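Local coordinates for protein butyrophilin subfamily 1 member A1 (Bos taurus, PDB 4HH8) that probably acts as a membrane-associated receptor in the secretion of milk-fat droplets and probably restrains the proliferation and metabolism of activated T cells, at residues E48-R53 / L62-Q67; G79-V84 / V93-Q98; Y108-R113 / A121-K126; D16-P21 / P35-P40. The protein carries 1 engineered substitution. One frame throughout, in Å; residues are numbered along the deposited sequence.

Interaction 1. Residues E48-R53 / L62-Q67; sequences ELRWFR and LSREGQ. Unlike the reference sequence in segment 62-67: Leu-62 (reference Val).
Leu-62 (valine in the reference) touches a face of each of two guanidinium groups: its CD1 sits 3.8 Å above the plane of the Arg-50 group, offset toward the rim, and its CD2 lies over one face of the Arg-64 group. The carboxylate of Glu-48 supplies the edges. OE2 lies in the plane of the Arg-50 guanidinium, while OE1 faces NE of Arg-64 at 3.4 Å, the carboxylate and the Arg-64 guanidinium standing 89° apart. This is the C-C' hairpin of an immunoglobulin V-set domain. Every bond of this salt-bridge network is weak, and the arginines have stronger partners outside it: Arg-50 NH1 binds Val-56 O, and Arg-64 NH1 pairs with Glu-72. A forked acid suits the place, as its negative charge probably offsets the repulsion between Arg-50 and Arg-64, whose NH2 atoms come within 3.8 Å. An alanine at Glu-48 would take away the acid the two arginines share and would probably leave their like charges less well balanced. The opposite face carries the buried Leu-49 and small Ser-63, joined through their backbones. Leu-49 N reaches Ser-63 O at 3.1 Å; Ser-63 N answers almost straight to Leu-49 O, 2.9 Å at 173°.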
loop_
_atom_site.group_PDB
_atom_site.type_symbol
_atom_site.label_atom_id
_atom_site.label_comp_id
_atom_site.label_asym_id
_atom_site.label_seq_id
_atom_site.Cartn_x
_atom_site.Cartn_y
_atom_site.Cartn_z
ATOM N N GLU A 48 -24.436 15.757 2.573
ATOM C CA GLU A 48 -23.568 15.473 1.460
ATOM C C GLU A 48 -22.264 14.917 2.009
ATOM O O GLU A 48 -21.575 15.594 2.779
ATOM C CB GLU A 48 -23.300 16.720 0.596
ATOM C CG GLU A 48 -22.237 16.485 -0.504
ATOM C CD GLU A 48 -21.874 17.757 -1.282
ATOM O OE1 GLU A 48 -22.789 18.545 -1.579
ATOM O OE2 GLU A 48 -20.672 17.967 -1.603
ATOM N N LEU A 49 -21.967 13.684 1.599
ATOM C CA LEU A 49 -20.731 12.955 1.912
ATOM C C LEU A 49 -19.909 12.832 0.635
ATOM O O LEU A 49 -20.364 12.188 -0.299
ATOM C CB LEU A 49 -21.056 11.549 2.428
ATOM C CG LEU A 49 -22.080 11.478 3.582
ATOM C CD1 LEU A 49 -22.473 10.060 3.900
ATOM C CD2 LEU A 49 -21.619 12.203 4.865
ATOM N N ARG A 50 -18.727 13.441 0.583
ATOM C CA ARG A 50 -17.894 13.411 -0.618
ATOM C C ARG A 50 -16.484 12.937 -0.281
ATOM O O ARG A 50 -15.827 13.530 0.570
ATOM C CB ARG A 50 -17.801 14.805 -1.247
ATOM C CG ARG A 50 -16.974 14.849 -2.534
ATOM C CD ARG A 50 -16.708 16.287 -3.052
ATOM N NE ARG A 50 -17.967 16.912 -3.449
ATOM C CZ ARG A 50 -18.454 16.964 -4.687
ATOM N NH1 ARG A 50 -17.789 16.440 -5.720
ATOM N NH2 ARG A 50 -19.633 17.544 -4.890
ATOM N N TRP A 51 -16.013 11.885 -0.922
ATOM C CA TRP A 51 -14.589 11.559 -0.830
ATOM C C TRP A 51 -13.947 11.935 -2.154
ATOM O O TRP A 51 -14.525 11.706 -3.221
ATOM C CB TRP A 51 -14.385 10.074 -0.549
ATOM C CG TRP A 51 -14.377 9.690 0.883
ATOM C CD1 TRP A 51 -13.308 9.307 1.605
ATOM C CD2 TRP A 51 -15.505 9.612 1.761
ATOM N NE1 TRP A 51 -13.685 8.985 2.880
ATOM C CE2 TRP A 51 -15.031 9.166 3.002
ATOM C CE3 TRP A 51 -16.880 9.810 1.589
ATOM C CZ2 TRP A 51 -15.863 8.964 4.102
ATOM C CZ3 TRP A 51 -17.723 9.611 2.681
ATOM C CH2 TRP A 51 -17.198 9.189 3.933
ATOM N N PHE A 52 -12.771 12.550 -2.101
ATOM C CA PHE A 52 -12.089 12.937 -3.327
ATOM C C PHE A 52 -10.586 12.896 -3.138
ATOM O O PHE A 52 -10.082 12.773 -2.007
ATOM C CB PHE A 52 -12.576 14.311 -3.829
ATOM C CG PHE A 52 -12.250 15.472 -2.909
ATOM C CD1 PHE A 52 -11.111 16.246 -3.123
ATOM C CD2 PHE A 52 -13.098 15.806 -1.854
ATOM C CE1 PHE A 52 -10.800 17.315 -2.313
ATOM C CE2 PHE A 52 -12.816 16.885 -1.032
ATOM C CZ PHE A 52 -11.655 17.659 -1.270
ATOM N N ARG A 53 -9.865 13.005 -4.245
ATOM C CA ARG A 53 -8.423 12.983 -4.186
ATOM C C ARG A 53 -7.870 14.369 -4.467
ATOM O O ARG A 53 -7.768 15.202 -3.565
ATOM C CB ARG A 53 -7.889 11.909 -5.118
ATOM C CG ARG A 53 -8.065 10.530 -4.498
ATOM C CD ARG A 53 -7.554 9.428 -5.327
ATOM N NE ARG A 53 -6.127 9.219 -5.157
ATOM C CZ ARG A 53 -5.470 8.210 -5.721
ATOM N NH1 ARG A 53 -6.121 7.352 -6.488
ATOM N NH2 ARG A 53 -4.167 8.071 -5.558
ATOM N N LEU A 62 -19.590 10.027 -3.913
ATOM C CA LEU A 62 -20.485 11.130 -3.613
ATOM C C LEU A 62 -21.889 10.623 -3.275
ATOM O O LEU A 62 -22.517 9.893 -4.057
ATOM C CB LEU A 62 -20.498 12.176 -4.733
ATOM C CG LEU A 62 -21.330 13.429 -4.442
ATOM C CD1 LEU A 62 -20.909 14.143 -3.139
ATOM C CD2 LEU A 62 -21.373 14.436 -5.642
ATOM N N SER A 63 -22.337 10.948 -2.069
ATOM C CA SER A 63 -23.732 10.754 -1.684
ATOM C C SER A 63 -24.349 12.119 -1.449
ATOM O O SER A 63 -23.734 12.969 -0.794
ATOM C CB SER A 63 -23.822 9.958 -0.403
ATOM O OG SER A 63 -25.157 9.591 -0.151
ATOM N N ARG A 64 -25.531 12.351 -2.002
ATOM C CA ARG A 64 -26.388 13.485 -1.590
ATOM C C ARG A 64 -27.797 13.003 -1.322
ATOM O O ARG A 64 -28.292 12.103 -1.994
ATOM C CB ARG A 64 -26.464 14.565 -2.658
ATOM C CG ARG A 64 -25.317 15.545 -2.650
ATOM C CD ARG A 64 -25.722 16.835 -3.407
ATOM N NE ARG A 64 -24.589 17.343 -4.187
ATOM C CZ ARG A 64 -24.333 17.004 -5.450
ATOM N NH1 ARG A 64 -25.136 16.172 -6.100
ATOM N NH2 ARG A 64 -23.267 17.505 -6.064
ATOM N N GLU A 65 -28.444 13.597 -0.328
ATOM C CA GLU A 65 -29.832 13.257 -0.019
ATOM C C GLU A 65 -30.013 11.742 0.053
ATOM O O GLU A 65 -30.938 11.181 -0.552
ATOM C CB GLU A 65 -30.792 13.875 -1.056
ATOM C CG GLU A 65 -31.671 15.008 -0.510
ATOM C CD GLU A 65 -31.093 16.397 -0.778
ATOM O OE1 GLU A 65 -31.091 16.838 -1.961
ATOM O OE2 GLU A 65 -30.655 17.056 0.201
ATOM N N GLY A 66 -29.106 11.093 0.786
ATOM C CA GLY A 66 -29.101 9.641 0.980
ATOM C C GLY A 66 -28.973 8.789 -0.279
ATOM O O GLY A 66 -29.241 7.581 -0.244
ATOM N N GLN A 67 -28.550 9.385 -1.388
ATOM C CA GLN A 67 -28.301 8.561 -2.578
ATOM C C GLN A 67 -26.919 8.748 -3.229
ATOM O O GLN A 67 -26.421 9.862 -3.398
ATOM C CB GLN A 67 -29.440 8.704 -3.607
ATOM C CG GLN A 67 -30.852 8.649 -2.955
ATOM C CD GLN A 67 -31.910 7.941 -3.795
ATOM O OE1 GLN A 67 -32.013 8.152 -5.020
ATOM N NE2 GLN A 67 -32.724 7.104 -3.130
#

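Interaction 2. Residues G79-V84 / V93-Q98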
loop_
_atom_site.group_PDB
_atom_site.type_symbol
_atom_site.label_atom_id
_atom_site.label_comp_id
_atom_site.label_asym_id
_atom_site.label_seq_id
_atom_site.Cartn_x
_atom_site.Cartn_y
_atom_site.Cartn_z
ATOM N N GLY A 79 -18.578 1.946 -9.535
ATOM C CA GLY A 79 -18.790 0.508 -9.506
ATOM C C GLY A 79 -17.858 -0.266 -8.568
ATOM O O GLY A 79 -18.036 -1.469 -8.397
ATOM N N ARG A 80 -16.876 0.406 -7.954
ATOM C CA ARG A 80 -16.029 -0.261 -6.937
ATOM C C ARG A 80 -16.047 0.478 -5.586
ATOM O O ARG A 80 -15.302 0.128 -4.677
ATOM C CB ARG A 80 -14.591 -0.469 -7.467
ATOM C CG ARG A 80 -13.946 0.764 -8.103
ATOM C CD ARG A 80 -12.616 0.469 -8.887
ATOM N NE ARG A 80 -11.602 -0.049 -7.994
ATOM C CZ ARG A 80 -10.500 0.584 -7.601
ATOM N NH1 ARG A 80 -10.140 1.778 -8.087
ATOM N NH2 ARG A 80 -9.714 -0.044 -6.746
ATOM N N VAL A 81 -16.904 1.494 -5.466
ATOM C CA VAL A 81 -17.031 2.285 -4.231
ATOM C C VAL A 81 -18.436 2.192 -3.650
ATOM O O VAL A 81 -19.415 2.065 -4.387
ATOM C CB VAL A 81 -16.686 3.787 -4.433
ATOM C CG1 VAL A 81 -15.240 3.962 -4.853
ATOM C CG2 VAL A 81 -17.619 4.439 -5.465
ATOM N N SER A 82 -18.527 2.246 -2.325
ATOM C CA SER A 82 -19.801 2.190 -1.607
ATOM C C SER A 82 -19.640 2.749 -0.210
ATOM O O SER A 82 -18.562 2.715 0.358
ATOM C CB SER A 82 -20.391 0.758 -1.549
ATOM O OG SER A 82 -19.571 -0.132 -0.805
ATOM N N LEU A 83 -20.747 3.225 0.349
ATOM C CA LEU A 83 -20.762 3.879 1.628
ATOM C C LEU A 83 -20.919 2.815 2.666
ATOM O O LEU A 83 -21.800 1.967 2.546
ATOM C CB LEU A 83 -21.969 4.818 1.703
ATOM C CG LEU A 83 -22.058 5.731 2.921
ATOM C CD1 LEU A 83 -20.803 6.608 3.040
ATOM C CD2 LEU A 83 -23.334 6.540 2.814
ATOM N N VAL A 84 -20.040 2.836 3.663
ATOM C CA VAL A 84 -20.245 2.059 4.886
ATOM C C VAL A 84 -20.967 2.977 5.895
ATOM O O VAL A 84 -20.509 4.091 6.187
ATOM C CB VAL A 84 -18.933 1.521 5.458
ATOM C CG1 VAL A 84 -19.197 0.695 6.758
ATOM C CG2 VAL A 84 -18.204 0.680 4.410
ATOM N N VAL A 93 -18.930 7.035 9.246
ATOM C CA VAL A 93 -19.138 6.374 7.950
ATOM C C VAL A 93 -17.793 6.072 7.318
ATOM O O VAL A 93 -16.766 6.471 7.833
ATOM C CB VAL A 93 -19.955 7.250 6.936
ATOM C CG1 VAL A 93 -21.268 7.623 7.506
ATOM C CG2 VAL A 93 -19.201 8.488 6.541
ATOM N N ALA A 94 -17.801 5.368 6.193
ATOM C CA ALA A 94 -16.551 5.127 5.482
ATOM C C ALA A 94 -16.943 4.875 4.056
ATOM O O ALA A 94 -18.108 4.597 3.789
ATOM C CB ALA A 94 -15.815 3.922 6.060
ATOM N N VAL A 95 -15.978 5.020 3.153
ATOM C CA VAL A 95 -16.135 4.617 1.768
ATOM C C VAL A 95 -15.324 3.356 1.658
ATOM O O VAL A 95 -14.155 3.354 2.055
ATOM C CB VAL A 95 -15.626 5.695 0.778
ATOM C CG1 VAL A 95 -15.490 5.132 -0.648
ATOM C CG2 VAL A 95 -16.626 6.809 0.728
ATOM N N ARG A 96 -15.970 2.280 1.197
ATOM C CA ARG A 96 -15.318 1.040 0.867
ATOM C C ARG A 96 -14.841 1.086 -0.594
ATOM O O ARG A 96 -15.643 1.332 -1.510
ATOM C CB ARG A 96 -16.251 -0.146 1.091
ATOM C CG ARG A 96 -15.506 -1.501 1.001
ATOM C CD ARG A 96 -16.350 -2.721 1.433
ATOM N NE ARG A 96 -17.563 -2.872 0.641
ATOM C CZ ARG A 96 -17.944 -3.981 -0.011
ATOM N NH1 ARG A 96 -17.201 -5.092 0.020
ATOM N NH2 ARG A 96 -19.094 -3.985 -0.698
ATOM N N ILE A 97 -13.533 0.917 -0.798
ATOM C CA ILE A 97 -12.994 0.791 -2.135
ATOM C C ILE A 97 -12.629 -0.659 -2.368
ATOM O O ILE A 97 -11.819 -1.218 -1.642
ATOM C CB ILE A 97 -11.772 1.683 -2.379
ATOM C CG1 ILE A 97 -12.072 3.110 -1.930
ATOM C CG2 ILE A 97 -11.388 1.661 -3.901
ATOM C CD1 ILE A 97 -10.890 4.038 -2.054
ATOM N N GLN A 98 -13.255 -1.273 -3.365
ATOM C CA GLN A 98 -13.026 -2.684 -3.650
ATOM C C GLN A 98 -11.862 -2.876 -4.569
ATOM O O GLN A 98 -11.559 -1.993 -5.392
ATOM C CB GLN A 98 -14.253 -3.312 -4.298
ATOM C CG GLN A 98 -15.426 -3.373 -3.351
ATOM C CD GLN A 98 -16.638 -4.019 -3.983
ATOM O OE1 GLN A 98 -16.857 -3.923 -5.204
ATOM N NE2 GLN A 98 -17.438 -4.688 -3.155
HETATM O O HOH W 1 -17.459 -0.800 -2.391
#
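Backbone hydrogen bonds come in pairs, at Ser-82 with Arg-96 and at Val-84 with Ala-94. The shortest runs from Val-84 N to Ala-94 O, 2.6 Å, with the donor above the carbonyl plane. Gln-98 N still reaches Arg-80 O, at 2.8 Å. Arg-80 bends at chi3 (-62°), so NH2 meets Gln-98 O at 3.0 Å while NE adds a weak bond to the same oxygen; NH2 also forms a salt bridge with Asp-104. This pair, from the arginine just before strand D to an aspartate in the E-F loop, is a hallmark of the immunoglobulin V-set domain; strands D and E form the hairpin here. On the outer face a water links the strands: it lies 2.7 Å from Ser-82 OG and donates to Arg-96 O. Arg-96, bent at chi3, forms a salt bridge with Asp-31, as befits a long charged chain. Most apolar contacts lie on the inner face, where branched residues fill the space between the sheets; Val-84 and Ala-94 meet on the outer. Val-81 CB meets Val-95 CG1 at 4.2 Å, and Leu-83 CD1 crosses obliquely to Val-93 CB at 4.0 Å. Ile-97 CG2 lies 3.7 Å above the Arg-80 guanidinium plane.

Interaction 3. Residues Y108-R113 / A121-K126; sequences YRCFFR and AIVHLK
Two partners grip Tyr-108 OH: the backbone oxygen of Asp-104, in a full hydrogen bond, and Tyr-77 OH, in a weak one. A tyrosine phenol tied back to the chain just before its strand is the tyrosine corner, here within the D-x-G-x-Y-x-C signature of immunoglobulin strand F, which pairs with strand G as a hairpin. With CG anti to the carbonyl carbon (chi1 -70°), the ring lies alongside Leu-125, whose CB is 3.7 Å from Tyr-108 CE2, and turns an edge to Val-123 O. That same oxygen accepts Tyr-108 N at 2.7 Å, nearly along the C=O axis. Ala-121 O is held by Cys-110 N at 3.0 Å and touched by the CA-H of Arg-109.

On the other face Arg-109 stretches out beside Ile-122, both pointing the same way. Its NH1 presses on the isoleucine, 3.2 Å from Ile-122 CG1, so the long chain covers an apolar neighbour while its charge reaches out to Glu-107 and Glu-120 in long, weak ion pairs. An alanine at Arg-109 would give up those outside partners and would probably leave Ile-122 less covered. Toward the core, Cys-110, disulfide-bonded to Cys-36, holds SG between backbone N and carbonyl carbon (chi1 56°). The small Ala-121 leaves room for that sulphur, with Cys-110 SG 3.6 Å from Ala-121 CB.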
loop_
_atom_site.group_PDB
_atom_site.type_symbol
_atom_site.label_atom_id
_atom_site.label_comp_id
_atom_site.label_asym_id
_atom_site.label_seq_id
_atom_site.Cartn_x
_atom_site.Cartn_y
_atom_site.Cartn_z
ATOM N N TYR A 108 -6.576 11.067 0.603
ATOM C CA TYR A 108 -7.973 11.290 0.253
ATOM C C TYR A 108 -8.489 12.353 1.178
ATOM O O TYR A 108 -7.968 12.515 2.287
ATOM C CB TYR A 108 -8.791 10.010 0.456
ATOM C CG TYR A 108 -8.470 8.940 -0.536
ATOM C CD1 TYR A 108 -9.363 8.648 -1.592
ATOM C CD2 TYR A 108 -7.271 8.223 -0.463
ATOM C CE1 TYR A 108 -9.078 7.651 -2.522
ATOM C CE2 TYR A 108 -6.955 7.230 -1.411
ATOM C CZ TYR A 108 -7.868 6.940 -2.421
ATOM O OH TYR A 108 -7.584 5.966 -3.352
ATOM N N ARG A 109 -9.518 13.068 0.744
ATOM C CA ARG A 109 -10.186 14.003 1.613
ATOM C C ARG A 109 -11.656 13.623 1.771
ATOM O O ARG A 109 -12.325 13.285 0.798
ATOM C CB ARG A 109 -10.019 15.433 1.081
ATOM C CG ARG A 109 -8.557 15.924 1.095
ATOM C CD ARG A 109 -8.528 17.452 1.058
ATOM N NE ARG A 109 -7.183 18.046 1.063
ATOM C CZ ARG A 109 -6.557 18.527 2.139
ATOM N NH1 ARG A 109 -7.129 18.477 3.338
ATOM N NH2 ARG A 109 -5.341 19.060 2.016
ATOM N N CYS A 110 -12.155 13.682 3.000
ATOM C CA CYS A 110 -13.578 13.411 3.255
ATOM C C CYS A 110 -14.290 14.679 3.647
ATOM O O CYS A 110 -13.945 15.308 4.652
ATOM C CB CYS A 110 -13.763 12.378 4.349
ATOM S SG CYS A 110 -12.927 12.838 5.909
ATOM N N PHE A 111 -15.318 15.009 2.875
ATOM C CA PHE A 111 -16.055 16.245 3.017
ATOM C C PHE A 111 -17.513 15.929 3.384
ATOM O O PHE A 111 -18.155 15.106 2.729
ATOM C CB PHE A 111 -15.947 16.955 1.674
ATOM C CG PHE A 111 -16.691 18.244 1.578
ATOM C CD1 PHE A 111 -16.107 19.438 2.019
ATOM C CD2 PHE A 111 -17.935 18.294 0.954
ATOM C CE1 PHE A 111 -16.782 20.646 1.886
ATOM C CE2 PHE A 111 -18.624 19.484 0.816
ATOM C CZ PHE A 111 -18.047 20.672 1.280
ATOM N N PHE A 112 -17.999 16.577 4.443
ATOM C CA PHE A 112 -19.370 16.458 4.951
ATOM C C PHE A 112 -20.025 17.826 4.817
ATOM O O PHE A 112 -19.474 18.789 5.316
ATOM C CB PHE A 112 -19.368 16.145 6.440
ATOM C CG PHE A 112 -19.013 14.746 6.780
ATOM C CD1 PHE A 112 -19.926 13.934 7.427
ATOM C CD2 PHE A 112 -17.755 14.240 6.502
ATOM C CE1 PHE A 112 -19.590 12.628 7.772
ATOM C CE2 PHE A 112 -17.422 12.932 6.825
ATOM C CZ PHE A 112 -18.324 12.132 7.454
ATOM N N ARG A 113 -21.198 17.908 4.187
ATOM C CA ARG A 113 -21.926 19.176 4.082
ATOM C C ARG A 113 -23.404 19.060 4.445
ATOM O O ARG A 113 -24.096 18.162 3.965
ATOM C CB ARG A 113 -21.812 19.797 2.679
ATOM C CG ARG A 113 -22.938 20.857 2.382
ATOM C CD ARG A 113 -22.888 21.457 0.976
ATOM N NE ARG A 113 -21.706 22.298 0.853
ATOM C CZ ARG A 113 -21.354 22.985 -0.233
ATOM N NH1 ARG A 113 -22.102 22.960 -1.350
ATOM N NH2 ARG A 113 -20.236 23.707 -0.205
ATOM N N ALA A 121 -11.661 16.434 6.369
ATOM C CA ALA A 121 -10.501 15.816 6.984
ATOM C C ALA A 121 -9.778 15.031 5.930
ATOM O O ALA A 121 -10.197 15.003 4.784
ATOM C CB ALA A 121 -10.917 14.915 8.128
ATOM N N ILE A 122 -8.697 14.384 6.338
ATOM C CA ILE A 122 -7.764 13.728 5.447
ATOM C C ILE A 122 -7.694 12.281 5.874
ATOM O O ILE A 122 -7.646 12.005 7.063
ATOM C CB ILE A 122 -6.363 14.401 5.563
ATOM C CG1 ILE A 122 -6.405 15.784 4.906
ATOM C CG2 ILE A 122 -5.232 13.552 4.950
ATOM C CD1 ILE A 122 -5.212 16.675 5.216
ATOM N N VAL A 123 -7.752 11.362 4.912
ATOM C CA VAL A 123 -7.451 9.943 5.157
ATOM C C VAL A 123 -6.332 9.526 4.211
ATOM O O VAL A 123 -6.346 9.868 3.008
ATOM C CB VAL A 123 -8.666 9.023 4.890
ATOM C CG1 VAL A 123 -8.478 7.620 5.548
ATOM C CG2 VAL A 123 -9.929 9.638 5.384
ATOM N N HIS A 124 -5.347 8.813 4.741
ATOM C CA HIS A 124 -4.249 8.363 3.918
ATOM C C HIS A 124 -4.509 6.912 3.687
ATOM O O HIS A 124 -4.716 6.185 4.637
ATOM C CB HIS A 124 -2.883 8.574 4.592
ATOM C CG HIS A 124 -2.550 10.014 4.848
ATOM N ND1 HIS A 124 -2.115 10.873 3.853
ATOM C CD2 HIS A 124 -2.593 10.751 5.990
ATOM C CE1 HIS A 124 -1.893 12.070 4.372
ATOM N NE2 HIS A 124 -2.182 12.025 5.667
ATOM N N LEU A 125 -4.581 6.506 2.418
ATOM C CA LEU A 125 -4.564 5.089 2.080
ATOM C C LEU A 125 -3.140 4.650 1.765
ATOM O O LEU A 125 -2.465 5.251 0.950
ATOM C CB LEU A 125 -5.471 4.809 0.884
ATOM C CG LEU A 125 -5.538 3.317 0.564
ATOM C CD1 LEU A 125 -6.037 2.523 1.770
ATOM C CD2 LEU A 125 -6.399 3.084 -0.651
ATOM N N LYS A 126 -2.662 3.618 2.438
ATOM C CA LYS A 126 -1.343 3.063 2.128
ATOM C C LYS A 126 -1.530 1.687 1.570
ATOM O O LYS A 126 -1.967 0.830 2.287
ATOM C CB LYS A 126 -0.472 2.941 3.391
ATOM C CG LYS A 126 0.076 4.263 3.941
ATOM C CD LYS A 126 1.156 4.813 3.078
ATOM C CE LYS A 126 1.919 5.859 3.816
ATOM N NZ LYS A 126 2.966 6.313 2.898
#

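Interaction 4. Residues D16-P21 / P35-P40. Unlike the reference sequence in segment 16-21: Pro-21 (reference Gln).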
loop_
_atom_site.group_PDB
_atom_site.type_symbol
_atom_site.label_atom_id
_atom_site.label_comp_id
_atom_site.label_asym_id
_atom_site.label_seq_id
_atom_site.Cartn_x
_atom_site.Cartn_y
_atom_site.Cartn_z
ATOM N N ASP A 16 -17.348 19.266 13.504
ATOM C CA ASP A 16 -16.102 18.978 12.795
ATOM C C ASP A 16 -16.107 17.569 12.214
ATOM O O ASP A 16 -16.941 16.712 12.554
ATOM C CB ASP A 16 -14.848 19.208 13.677
ATOM C CG ASP A 16 -14.699 20.671 14.120
ATOM O OD1 ASP A 16 -14.570 21.568 13.238
ATOM O OD2 ASP A 16 -14.726 20.923 15.360
ATOM N N VAL A 17 -15.164 17.367 11.314
ATOM C CA VAL A 17 -14.976 16.114 10.610
ATOM C C VAL A 17 -13.570 15.660 10.979
ATOM O O VAL A 17 -12.621 16.381 10.751
ATOM C CB VAL A 17 -15.088 16.310 9.086
ATOM C CG1 VAL A 17 -14.586 15.066 8.356
ATOM C CG2 VAL A 17 -16.494 16.596 8.704
ATOM N N ILE A 18 -13.464 14.465 11.549
ATOM C CA ILE A 18 -12.199 13.910 11.982
ATOM C C ILE A 18 -11.774 12.734 11.110
ATOM O O ILE A 18 -12.555 11.821 10.896
ATOM C CB ILE A 18 -12.300 13.401 13.448
ATOM C CG1 ILE A 18 -13.046 14.403 14.323
ATOM C CG2 ILE A 18 -10.887 13.171 14.032
ATOM C CD1 ILE A 18 -13.287 13.907 15.745
ATOM N N GLY A 19 -10.533 12.730 10.631
ATOM C CA GLY A 19 -10.007 11.561 9.924
ATOM C C GLY A 19 -9.322 10.590 10.880
ATOM O O GLY A 19 -9.205 10.874 12.065
ATOM N N PRO A 20 -8.877 9.424 10.384
ATOM C CA PRO A 20 -8.242 8.474 11.329
ATOM C C PRO A 20 -6.909 8.967 11.905
ATOM O O PRO A 20 -6.224 9.770 11.260
ATOM C CB PRO A 20 -8.019 7.206 10.486
ATOM C CG PRO A 20 -8.710 7.468 9.141
ATOM C CD PRO A 20 -8.860 8.941 8.988
ATOM N N PRO A 21 -6.530 8.473 13.112
ATOM C CA PRO A 21 -5.208 8.778 13.714
ATOM C C PRO A 21 -4.066 8.482 12.744
ATOM O O PRO A 21 -3.098 9.259 12.646
ATOM C CB PRO A 21 -5.107 7.793 14.891
ATOM C CG PRO A 21 -6.513 7.376 15.197
ATOM C CD PRO A 21 -7.339 7.564 13.957
ATOM N N PRO A 35 -12.407 5.721 6.686
ATOM C CA PRO A 35 -13.427 6.247 7.629
ATOM C C PRO A 35 -13.223 7.710 7.900
ATOM O O PRO A 35 -12.110 8.222 7.760
ATOM C CB PRO A 35 -13.203 5.422 8.893
ATOM C CG PRO A 35 -11.687 4.871 8.752
ATOM C CD PRO A 35 -11.193 5.215 7.357
ATOM N N CYS A 36 -14.307 8.405 8.189
ATOM C CA CYS A 36 -14.266 9.742 8.747
ATOM C C CYS A 36 -15.524 9.862 9.600
ATOM O O CYS A 36 -16.533 9.190 9.332
ATOM C CB CYS A 36 -14.271 10.811 7.669
ATOM S SG CYS A 36 -12.737 10.989 6.783
ATOM N N ARG A 37 -15.465 10.698 10.628
ATOM C CA ARG A 37 -16.600 10.849 11.538
ATOM C C ARG A 37 -16.812 12.296 11.925
ATOM O O ARG A 37 -15.879 13.104 11.913
ATOM C CB ARG A 37 -16.482 9.945 12.785
ATOM C CG ARG A 37 -15.206 10.147 13.601
ATOM C CD ARG A 37 -15.261 9.598 15.045
ATOM N NE ARG A 37 -14.146 10.175 15.831
ATOM C CZ ARG A 37 -13.617 9.669 16.956
ATOM N NH1 ARG A 37 -14.080 8.535 17.494
ATOM N NH2 ARG A 37 -12.603 10.305 17.545
ATOM N N LEU A 38 -18.061 12.607 12.252
ATOM C CA LEU A 38 -18.405 13.908 12.796
ATOM C C LEU A 38 -17.988 14.011 14.253
ATOM O O LEU A 38 -18.022 13.008 14.970
ATOM C CB LEU A 38 -19.918 14.144 12.678
ATOM C CG LEU A 38 -20.404 14.482 11.259
ATOM C CD1 LEU A 38 -21.908 14.795 11.254
ATOM C CD2 LEU A 38 -19.625 15.628 10.603
ATOM N N SER A 39 -17.609 15.226 14.663
ATOM C CA SER A 39 -17.499 15.635 16.072
ATOM C C SER A 39 -18.357 16.883 16.243
ATOM O O SER A 39 -18.131 17.888 15.568
ATOM C CB SER A 39 -16.065 15.990 16.476
ATOM O OG SER A 39 -15.925 15.949 17.899
ATOM N N PRO A 40 -19.358 16.832 17.118
ATOM C CA PRO A 40 -19.800 15.746 18.002
ATOM C C PRO A 40 -20.433 14.594 17.244
ATOM O O PRO A 40 -20.701 14.708 16.041
ATOM C CB PRO A 40 -20.866 16.421 18.861
ATOM C CG PRO A 40 -21.360 17.527 17.966
ATOM C CD PRO A 40 -20.179 18.043 17.279
#
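Segments 16-21 and 35-40 run antiparallel, their strand axes at 148°, joined by four hydrogen bonds, two between Asp-16 and Ser-39 and two between Ile-18 and Arg-37. The straightest is that from Asp-16 N to Ser-39 O, 2.6 Å at 176°. On the outer face Ile-18 spreads over its neighbours: CD1 touches Ser-39 CB at 3.5 Å and comes to the edge of the Arg-37 guanidinium, 3.8 Å from NE. An isoleucine suits the place because its long branch reaches both Ser-39 CB and the Arg-37 side chain, which lies alongside, drawn out from CG to NE. Inward, Val-17 CG2 crosses obliquely to Leu-38 CD2 at 3.8 Å, both buried against Phe-112. Gly-19 passes Cys-36 SG at 4.2 Å from its CA; a CB there would be crowded by Pro-20 CD. Pro-20, with no N-H to offer, cannot prolong the backbone pairing. Instead its side chain crosses that of Pro-35 at about a right angle, with Pro-20 CG 3.8 Å from Pro-35 CD. Pro-20 also touches Val-123 of the facing sheet, where strand 24-27 pairs. Such a break between strands A and A', beside the cysteine of strand B, is typical of the immunoglobulin V-set fold.

In the fold
All four contacts belong to the membrane-distal V-set sandwich. Interactions 2 and 4 lie in one sheet, where strands 92-97 and 32-39 are neighbours; interactions 1 and 3 lie in the other, joined through strands 48-52 and 106-114. The disulfide Cys-36 to Cys-110 ties interaction 4 to interaction 3 across the core, while Trp-51 of interaction 1 packs on Val-93 and Val-95 of interaction 2. All four are partly buried, with buried residues such as Leu-49, Val-95, Cys-110 and Val-17 inward and charged or polar ones at the surface. Outer faces differ: salt bridges in interaction 1, a bridging water in interaction 2, an arginine alongside an isoleucine in interaction 3, isoleucine over serine in interaction 4.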